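Local coordinates for Lmo0812 protein (Listeria monocytogenes serovar 1/2a, PDB 4YF1) that is a putative pyrophosphohydrolase of the HD-domain superfamily, possibly removing the 3'-diphosphate of guanosine-3',5'-bis(diphosphate), at residues A[53-58]-A[81-86]. Sequence-based numbering, arbitrary orientation.
Sequences VVAGLL and ADLVAS
Ala55 meets Leu83 and Val84 in a purely apolar contact between helix 50-64 and helix 78-87. The backbones come close because a methyl is all that Ala55 inserts: its CA lies 5.1 Å from the CA of Val84, and the axes of the two short segments approach to 8.6 Å at a crossing angle of -50°.

Van der Waals contact falls on few atoms. Ala55 CB packs against Leu83 CB at 3.6 Å, the base of a side chain that also packs on Glu51 and Val52. The Ala55 methyl also meets Val84 CG2 at 3.8 Å. This branch, anti to the carbonyl carbon of Val84, reaches past the methyl to Ala55 CA at 3.7 Å and fits between Ala55 and Leu58, whose CB is 4.1 Å from Val84 CG2.

The polar groups of 81-86 find partners away from 53-58: Ser86 OG donates to Leu83 O over 2.6 Å, tilted 18° from the carbonyl plane, Val84 O accepts from Thr88 OG1 just past the helix, and Asp82 OD1 forms a salt bridge with Arg73 NH2.

Phe76 against Leu58, Ile72 against Val84 and Leu116 against Ala55 continue this buried core. The contact joins two helices of an all-helical HD-domain fold, with Val84 near but not touching the putative site: His59 and Asp60, directly after Leu58, match the central pair of a possible H...HD...D signature that His35 and Asp120 would complete, with no metal bound to them here.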
loop_
_atom_site.group_PDB
_atom_site.type_symbol
_atom_site.label_atom_id
_atom_site.label_comp_id
_atom_site.label_asym_id
_atom_site.label_seq_id
_atom_site.Cartn_x
_atom_site.Cartn_y
_atom_site.Cartn_z
ATOM N N VAL A 53 5.297 -2.961 5.586
ATOM C CA VAL A 53 3.959 -3.269 5.119
ATOM C C VAL A 53 3.722 -2.708 3.712
ATOM O O VAL A 53 3.190 -3.400 2.824
ATOM C CB VAL A 53 2.899 -2.754 6.099
ATOM C CG1 VAL A 53 1.510 -2.834 5.484
ATOM C CG2 VAL A 53 2.979 -3.530 7.397
ATOM N N VAL A 54 4.124 -1.462 3.510
ATOM C CA VAL A 54 3.958 -0.806 2.218
ATOM C C VAL A 54 4.825 -1.429 1.150
ATOM O O VAL A 54 4.394 -1.533 0.001
ATOM C CB VAL A 54 4.201 0.707 2.321
ATOM C CG1 VAL A 54 4.214 1.359 0.944
ATOM C CG2 VAL A 54 3.108 1.330 3.181
ATOM N N ALA A 55 6.046 -1.840 1.512
ATOM C CA ALA A 55 6.905 -2.512 0.533
ATOM C C ALA A 55 6.207 -3.790 0.080
ATOM O O ALA A 55 6.266 -4.137 -1.095
ATOM C CB ALA A 55 8.273 -2.827 1.114
ATOM N N GLY A 56 5.530 -4.484 1.007
ATOM C CA GLY A 56 4.809 -5.720 0.626
ATOM C C GLY A 56 3.666 -5.411 -0.327
ATOM O O GLY A 56 3.405 -6.137 -1.304
ATOM N N LEU A 57 2.972 -4.325 -0.026
ATOM C CA LEU A 57 1.870 -3.851 -0.837
ATOM C C LEU A 57 2.305 -3.500 -2.292
ATOM O O LEU A 57 1.581 -3.791 -3.260
ATOM C CB LEU A 57 1.296 -2.596 -0.168
ATOM C CG LEU A 57 -0.041 -2.081 -0.635
ATOM C CD1 LEU A 57 -1.164 -2.936 -0.071
ATOM C CD2 LEU A 57 -0.212 -0.631 -0.186
ATOM N N LEU A 58 3.488 -2.890 -2.431
ATOM C CA LEU A 58 3.961 -2.417 -3.742
ATOM C C LEU A 58 4.658 -3.461 -4.626
ATOM O O LEU A 58 4.906 -3.196 -5.804
ATOM C CB LEU A 58 4.864 -1.215 -3.549
ATOM C CG LEU A 58 4.174 0.004 -2.928
ATOM C CD1 LEU A 58 5.200 1.078 -2.604
ATOM C CD2 LEU A 58 3.094 0.567 -3.838
ATOM N N ALA A 81 11.624 2.031 -1.227
ATOM C CA ALA A 81 12.144 1.615 -2.539
ATOM C C ALA A 81 13.156 0.480 -2.394
ATOM O O ALA A 81 13.093 -0.499 -3.126
ATOM C CB ALA A 81 12.748 2.780 -3.283
ATOM N N ASP A 82 14.034 0.590 -1.399
ATOM C CA ASP A 82 15.037 -0.444 -1.143
ATOM C C ASP A 82 14.443 -1.744 -0.660
ATOM O O ASP A 82 14.934 -2.827 -1.015
ATOM C CB ASP A 82 16.091 0.037 -0.152
ATOM C CG ASP A 82 17.013 1.092 -0.749
ATOM O OD1 ASP A 82 17.013 1.268 -1.994
ATOM O OD2 ASP A 82 17.732 1.747 0.042
ATOM N N LEU A 83 13.413 -1.655 0.164
ATOM C CA LEU A 83 12.761 -2.871 0.648
ATOM C C LEU A 83 12.091 -3.589 -0.558
ATOM O O LEU A 83 12.219 -4.804 -0.726
ATOM C CB LEU A 83 11.759 -2.559 1.769
ATOM C CG LEU A 83 12.397 -2.221 3.133
ATOM C CD1 LEU A 83 11.369 -1.643 4.086
ATOM C CD2 LEU A 83 13.043 -3.464 3.734
ATOM N N VAL A 84 11.437 -2.815 -1.402
ATOM C CA VAL A 84 10.789 -3.348 -2.596
ATOM C C VAL A 84 11.796 -4.006 -3.538
ATOM O O VAL A 84 11.573 -5.136 -4.018
ATOM C CB VAL A 84 10.002 -2.249 -3.343
ATOM C CG1 VAL A 84 9.545 -2.743 -4.711
ATOM C CG2 VAL A 84 8.793 -1.849 -2.536
ATOM N N ALA A 85 12.898 -3.310 -3.800
ATOM C CA ALA A 85 13.926 -3.828 -4.689
ATOM C C ALA A 85 14.545 -5.105 -4.174
ATOM O O ALA A 85 14.982 -5.933 -4.985
ATOM C CB ALA A 85 15.023 -2.791 -4.925
ATOM N N SER A 86 14.586 -5.291 -2.849
ATOM C CA SER A 86 15.198 -6.495 -2.293
ATOM C C SER A 86 14.530 -7.808 -2.766
ATOM O O SER A 86 15.215 -8.821 -2.875
ATOM C CB SER A 86 15.236 -6.471 -0.768
ATOM O OG SER A 86 13.962 -6.691 -0.169
#